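Long-range contacts in CELL WALL surface anchor family protein (Streptococcus pneumoniae, PDB 2WW8), which serves as the pilus adhesin RrgA, which takes part in host cell recognition, probably through an integrin-like domain that carries a magnesium site: residues T278-T283 / T314-Y319; Y319-L324 / V332-K337. All blocks are in the same frame, centred on the assembly; numbering follows the deposited sequence.

Contact 1 (278-283 with 314-319) and contact 2 (319-324 with 332-337) lie in series along the chain, about 13 Å apart between centres, and Tyr319 belongs to both. Both are built beside strand 269-275, an outermost strand of the five-stranded parallel sheet: contact 1 on the loop that follows it, contact 2 where strand 321-322 and helix 328-337 flank it. Two polar links tie them together, Phe280 O to Ser320 OG (2.9 Å, a probable hydrogen bond) and the salt bridge from Asp318 OD2 to Lys337 NZ (2.9 Å). The chain leaving strand 311-315 is tied first to the loop after strand 269-275, whose Phe280 side chain is about 10 Å from the magnesium, and then to helix 328-337.

Contact 1 of 2, residues T278-T283 / T314-Y319; sequences TIFDGT and TNTKDY
The hydroxyl of Thr316 accepts two backbone N-H groups, from Gly282 N at 3.1 Å and Asp281 N at 3.3 Å, so OG1 holds the 278-283 bend. With chi1 at 57°, OG1 sits between the backbone N and carbonyl carbon while CG2 turns to meet Thr278 CG2 at 3.7 Å; Phe280 crosses obliquely, its CD1 against Thr316 CB. Asn315 ND2 gives Gly282 O a nearly straight bond of 2.9 Å, lying in both the amide and the carbonyl plane. Thr316 N reaches Thr283 O from above the carbonyl plane, and Tyr319 N binds Phe280 O at 3.0 Å. The Phe280 and Tyr319 side chains run side by side, Phe280 CD2 at the edge of the Tyr319 ring, 4.1 Å from Tyr319 CD2.

In the second shell, Asp281 OD1 takes Thr283 OG1 on its syn lone pair at 2.6 Å and Thr283 N from above the carboxylate plane, an Asx turn that shapes the loop through Gly282, whose phi is positive. Phe280 also touches Asn233, just before the magnesium ligand Ser234. The loop follows an outermost strand of the parallel sheet near a site consistent with the MIDAS of an integrin I-like (von Willebrand A) domain.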
loop_
_atom_site.group_PDB
_atom_site.type_symbol
_atom_site.label_atom_id
_atom_site.label_comp_id
_atom_site.label_asym_id
_atom_site.label_seq_id
_atom_site.Cartn_x
_atom_site.Cartn_y
_atom_site.Cartn_z
ATOM N N THR A 278 -45.524 -7.371 -6.959
ATOM C CA THR A 278 -45.148 -7.300 -8.375
ATOM C C THR A 278 -43.621 -7.291 -8.399
ATOM O O THR A 278 -42.969 -7.357 -7.343
ATOM C CB THR A 278 -45.779 -6.080 -9.178
ATOM O OG1 THR A 278 -45.460 -6.126 -10.594
ATOM C CG2 THR A 278 -45.187 -4.772 -8.609
ATOM N N ILE A 279 -43.081 -7.268 -9.620
ATOM C CA ILE A 279 -41.648 -7.142 -9.791
ATOM C C ILE A 279 -41.246 -5.695 -9.466
ATOM O O ILE A 279 -41.796 -4.756 -10.029
ATOM C CB ILE A 279 -41.184 -7.468 -11.246
ATOM C CG1 ILE A 279 -41.692 -8.843 -11.702
ATOM C CG2 ILE A 279 -39.662 -7.195 -11.349
ATOM C CD1 ILE A 279 -41.318 -9.895 -10.710
ATOM N N PHE A 280 -40.291 -5.506 -8.557
ATOM C CA PHE A 280 -39.914 -4.175 -8.148
ATOM C C PHE A 280 -38.887 -3.586 -9.138
ATOM O O PHE A 280 -37.691 -3.760 -8.987
ATOM C CB PHE A 280 -39.367 -4.197 -6.688
ATOM C CG PHE A 280 -40.432 -4.247 -5.650
ATOM C CD1 PHE A 280 -41.797 -4.270 -6.022
ATOM C CD2 PHE A 280 -40.105 -4.266 -4.291
ATOM C CE1 PHE A 280 -42.768 -4.248 -5.048
ATOM C CE2 PHE A 280 -41.098 -4.261 -3.297
ATOM C CZ PHE A 280 -42.442 -4.225 -3.702
ATOM N N ASP A 281 -39.368 -2.934 -10.187
ATOM C CA ASP A 281 -38.554 -2.538 -11.328
ATOM C C ASP A 281 -38.706 -1.063 -11.677
ATOM O O ASP A 281 -38.218 -0.597 -12.720
ATOM C CB ASP A 281 -38.863 -3.403 -12.567
ATOM C CG ASP A 281 -40.295 -3.155 -13.077
ATOM O OD1 ASP A 281 -41.049 -2.317 -12.500
ATOM O OD2 ASP A 281 -40.667 -3.802 -14.072
ATOM N N GLY A 282 -39.380 -0.299 -10.818
ATOM C CA GLY A 282 -39.461 1.141 -11.062
ATOM C C GLY A 282 -40.667 1.615 -11.843
ATOM O O GLY A 282 -40.942 2.824 -11.915
ATOM N N THR A 283 -41.391 0.673 -12.438
ATOM C CA THR A 283 -42.532 1.019 -13.290
ATOM C C THR A 283 -43.769 1.298 -12.464
ATOM O O THR A 283 -43.908 0.894 -11.304
ATOM C CB THR A 283 -42.888 -0.077 -14.332
ATOM O OG1 THR A 283 -43.185 -1.330 -13.662
ATOM C CG2 THR A 283 -41.689 -0.298 -15.316
ATOM N N THR A 314 -48.777 3.410 -7.926
ATOM C CA THR A 314 -47.528 4.181 -7.741
ATOM C C THR A 314 -46.402 3.554 -8.558
ATOM O O THR A 314 -46.614 2.464 -9.063
ATOM C CB THR A 314 -47.068 4.221 -6.229
ATOM O OG1 THR A 314 -45.920 5.100 -6.123
ATOM C CG2 THR A 314 -46.649 2.872 -5.670
ATOM N N ASN A 315 -45.227 4.179 -8.663
ATOM C CA ASN A 315 -44.029 3.494 -9.179
ATOM C C ASN A 315 -43.417 2.652 -8.056
ATOM O O ASN A 315 -43.217 3.120 -6.930
ATOM C CB ASN A 315 -42.981 4.502 -9.699
ATOM C CG ASN A 315 -43.457 5.245 -10.951
ATOM O OD1 ASN A 315 -44.382 6.037 -10.842
ATOM N ND2 ASN A 315 -42.860 4.992 -12.123
ATOM N N THR A 316 -43.012 1.429 -8.368
ATOM C CA THR A 316 -42.351 0.614 -7.354
ATOM C C THR A 316 -40.928 1.119 -7.253
ATOM O O THR A 316 -40.419 1.933 -8.069
ATOM C CB THR A 316 -42.390 -0.906 -7.738
ATOM O OG1 THR A 316 -41.767 -1.028 -9.032
ATOM C CG2 THR A 316 -43.837 -1.392 -7.874
ATOM N N LYS A 317 -40.243 0.666 -6.221
ATOM C CA LYS A 317 -38.830 0.957 -6.167
ATOM C C LYS A 317 -38.150 0.117 -7.253
ATOM O O LYS A 317 -38.614 -1.002 -7.548
ATOM C CB LYS A 317 -38.270 0.480 -4.808
ATOM C CG LYS A 317 -38.597 1.334 -3.571
ATOM C CD LYS A 317 -38.153 2.814 -3.661
ATOM C CE LYS A 317 -36.835 3.220 -3.086
ATOM N NZ LYS A 317 -36.597 4.731 -2.792
ATOM N N ASP A 318 -37.053 0.634 -7.794
ATOM C CA ASP A 318 -36.330 -0.114 -8.781
ATOM C C ASP A 318 -35.223 -0.916 -8.101
ATOM O O ASP A 318 -34.106 -0.423 -7.951
ATOM C CB ASP A 318 -35.802 0.796 -9.886
ATOM C CG ASP A 318 -35.162 -0.023 -11.017
ATOM O OD1 ASP A 318 -35.174 -1.296 -10.973
ATOM O OD2 ASP A 318 -34.628 0.653 -11.930
ATOM N N TYR A 319 -35.566 -2.134 -7.671
ATOM C CA TYR A 319 -34.555 -2.997 -7.060
ATOM C C TYR A 319 -34.208 -4.129 -8.014
ATOM O O TYR A 319 -33.758 -5.169 -7.553
ATOM C CB TYR A 319 -35.180 -3.568 -5.776
ATOM C CG TYR A 319 -35.338 -2.535 -4.638
ATOM C CD1 TYR A 319 -34.376 -1.520 -4.429
ATOM C CD2 TYR A 319 -36.428 -2.590 -3.763
ATOM C CE1 TYR A 319 -34.510 -0.576 -3.348
ATOM C CE2 TYR A 319 -36.569 -1.675 -2.669
ATOM C CZ TYR A 319 -35.593 -0.693 -2.484
ATOM O OH TYR A 319 -35.755 0.204 -1.448
#

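Contact 2 of 2, residues Y319-L324 / V332-K337; sequences YSYLKL and VELKNK
At Tyr319 the chain passes close to Lys337, whose carbonyl oxygen lies against CB and the ring atom CD1 of the tyrosine. Lys337 O is 3.3 Å from Tyr319 CD1, obliquely placed to the ring, and it also receives a CA-H...O contact from Tyr319 CA. One residue on, Ser320 points its CB away from the helix; its OG bonds to Phe280 O and Thr274 N, and its carbonyl is left to Lys337. The lysine ammonium approaches almost along the C=O axis, at an angle of 175°, and Lys337 NZ lies 2.7 Å from Ser320 O. A bend at chi3 (97°) brings the otherwise extended lysine chain there, with CD and CE packed beside the same oxygen. NZ has a second partner in Asp318, so the ammonium ties a carboxylate and a carbonyl together, which probably stabilises its charge.

Tyr321 provides the apolar part. Its backbone pairs with Leu272 of strand 269-275, which puts strand 321-322 beside an outermost strand of a parallel sheet consistent with an integrin I-like (von Willebrand A) alpha/beta domain, while Leu334 packs on Val270 of that strand and on Ile259 of helix 247-263. With CG anti to the backbone N, Tyr321 CB meets Leu334 CG at 3.6 Å. The leucine crosses the tyrosine at about a right angle, and Leu334 CB stands over one ring face, a CH-pi contact 4.1 Å from the Tyr321 centroid. At the ring edge, the extended Glu333 chain brings CD to 4.1 Å from Tyr321 CE2, its carboxylate turned 82° from the ring plane; Lys337 CD approaches near CD2. Farther along, Lys323 O lies at this ring's edge, in its plane.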
loop_
_atom_site.group_PDB
_atom_site.type_symbol
_atom_site.label_atom_id
_atom_site.label_comp_id
_atom_site.label_asym_id
_atom_site.label_seq_id
_atom_site.Cartn_x
_atom_site.Cartn_y
_atom_site.Cartn_z
ATOM N N TYR A 319 -35.566 -2.134 -7.671
ATOM C CA TYR A 319 -34.555 -2.997 -7.060
ATOM C C TYR A 319 -34.208 -4.129 -8.014
ATOM O O TYR A 319 -33.758 -5.169 -7.553
ATOM C CB TYR A 319 -35.180 -3.568 -5.776
ATOM C CG TYR A 319 -35.338 -2.535 -4.638
ATOM C CD1 TYR A 319 -34.376 -1.520 -4.429
ATOM C CD2 TYR A 319 -36.428 -2.590 -3.763
ATOM C CE1 TYR A 319 -34.510 -0.576 -3.348
ATOM C CE2 TYR A 319 -36.569 -1.675 -2.669
ATOM C CZ TYR A 319 -35.593 -0.693 -2.484
ATOM O OH TYR A 319 -35.755 0.204 -1.448
ATOM N N SER A 320 -34.480 -3.985 -9.316
ATOM C CA SER A 320 -34.195 -5.120 -10.204
ATOM C C SER A 320 -33.080 -4.773 -11.195
ATOM O O SER A 320 -32.746 -3.598 -11.401
ATOM C CB SER A 320 -35.461 -5.622 -10.893
ATOM O OG SER A 320 -36.301 -6.140 -9.885
ATOM N N TYR A 321 -32.423 -5.809 -11.733
ATOM C CA TYR A 321 -31.512 -5.593 -12.825
ATOM C C TYR A 321 -31.781 -6.671 -13.848
ATOM O O TYR A 321 -31.229 -7.790 -13.787
ATOM C CB TYR A 321 -30.071 -5.550 -12.307
ATOM C CG TYR A 321 -29.178 -4.960 -13.366
ATOM C CD1 TYR A 321 -28.704 -5.757 -14.427
ATOM C CD2 TYR A 321 -28.808 -3.618 -13.324
ATOM C CE1 TYR A 321 -27.872 -5.245 -15.406
ATOM C CE2 TYR A 321 -27.974 -3.068 -14.312
ATOM C CZ TYR A 321 -27.539 -3.899 -15.326
ATOM O OH TYR A 321 -26.761 -3.354 -16.298
ATOM N N LEU A 322 -32.668 -6.342 -14.781
ATOM C CA LEU A 322 -33.377 -7.385 -15.528
ATOM C C LEU A 322 -32.601 -7.810 -16.789
ATOM O O LEU A 322 -33.225 -8.239 -17.759
ATOM C CB LEU A 322 -34.751 -6.895 -15.982
ATOM C CG LEU A 322 -35.674 -6.650 -14.795
ATOM C CD1 LEU A 322 -37.011 -5.953 -15.151
ATOM C CD2 LEU A 322 -35.838 -7.859 -13.882
ATOM N N LYS A 323 -31.276 -7.666 -16.770
ATOM C CA LYS A 323 -30.397 -8.028 -17.872
ATOM C C LYS A 323 -29.204 -8.861 -17.350
ATOM O O LYS A 323 -28.496 -8.453 -16.375
ATOM C CB LYS A 323 -29.938 -6.732 -18.516
ATOM C CG LYS A 323 -29.306 -6.880 -19.893
ATOM C CD LYS A 323 -28.618 -5.586 -20.360
ATOM C CE LYS A 323 -27.120 -5.617 -20.098
ATOM N NZ LYS A 323 -26.574 -4.234 -20.086
ATOM N N LEU A 324 -29.034 -10.067 -17.924
ATOM C CA LEU A 324 -27.864 -10.930 -17.642
ATOM C C LEU A 324 -26.639 -10.144 -18.067
ATOM O O LEU A 324 -26.584 -9.655 -19.213
ATOM C CB LEU A 324 -27.913 -12.218 -18.480
ATOM C CG LEU A 324 -28.834 -13.278 -17.870
ATOM C CD1 LEU A 324 -28.864 -14.436 -18.847
ATOM C CD2 LEU A 324 -28.330 -13.659 -16.498
ATOM N N VAL A 332 -21.489 -3.512 -10.611
ATOM C CA VAL A 332 -21.521 -2.492 -9.559
ATOM C C VAL A 332 -22.930 -1.870 -9.389
ATOM O O VAL A 332 -23.407 -1.638 -8.289
ATOM C CB VAL A 332 -20.458 -1.385 -9.740
ATOM C CG1 VAL A 332 -20.691 -0.170 -8.745
ATOM C CG2 VAL A 332 -19.053 -1.979 -9.572
ATOM N N GLU A 333 -23.566 -1.603 -10.521
ATOM C CA GLU A 333 -24.851 -0.961 -10.544
ATOM C C GLU A 333 -25.893 -1.947 -10.034
ATOM O O GLU A 333 -26.709 -1.600 -9.192
ATOM C CB GLU A 333 -25.091 -0.486 -11.975
ATOM C CG GLU A 333 -26.361 0.323 -12.101
ATOM C CD GLU A 333 -26.659 0.726 -13.550
ATOM O OE1 GLU A 333 -25.782 0.581 -14.449
ATOM O OE2 GLU A 333 -27.824 1.149 -13.751
ATOM N N LEU A 334 -25.813 -3.201 -10.482
ATOM C CA LEU A 334 -26.725 -4.244 -10.034
ATOM C C LEU A 334 -26.642 -4.459 -8.508
ATOM O O LEU A 334 -27.666 -4.525 -7.808
ATOM C CB LEU A 334 -26.498 -5.497 -10.881
ATOM C CG LEU A 334 -27.209 -6.829 -10.606
ATOM C CD1 LEU A 334 -26.975 -7.864 -11.741
ATOM C CD2 LEU A 334 -26.742 -7.423 -9.266
ATOM N N LYS A 335 -25.429 -4.581 -7.974
ATOM C CA LYS A 335 -25.295 -4.767 -6.526
ATOM C C LYS A 335 -25.845 -3.542 -5.787
ATOM O O LYS A 335 -26.373 -3.723 -4.717
ATOM C CB LYS A 335 -23.818 -4.936 -6.120
ATOM C CG LYS A 335 -23.221 -6.334 -6.461
ATOM C CD LYS A 335 -21.747 -6.276 -6.270
ATOM C CE LYS A 335 -21.369 -6.297 -4.865
ATOM N NZ LYS A 335 -19.886 -6.090 -4.822
ATOM N N ASN A 336 -25.706 -2.307 -6.278
ATOM C CA ASN A 336 -26.349 -1.132 -5.642
ATOM C C ASN A 336 -27.875 -1.108 -5.711
ATOM O O ASN A 336 -28.523 -0.287 -5.040
ATOM C CB ASN A 336 -25.872 0.184 -6.262
ATOM C CG ASN A 336 -24.437 0.539 -5.854
ATOM O OD1 ASN A 336 -23.983 0.144 -4.779
ATOM N ND2 ASN A 336 -23.715 1.263 -6.703
ATOM N N LYS A 337 -28.450 -1.959 -6.551
ATOM C CA LYS A 337 -29.912 -2.065 -6.650
ATOM C C LYS A 337 -30.474 -3.089 -5.709
ATOM O O LYS A 337 -31.705 -3.104 -5.475
ATOM C CB LYS A 337 -30.335 -2.420 -8.086
ATOM C CG LYS A 337 -30.198 -1.068 -8.815
ATOM C CD LYS A 337 -30.487 -1.174 -10.265
ATOM C CE LYS A 337 -31.922 -0.745 -10.473
ATOM N NZ LYS A 337 -32.260 -1.035 -11.930
#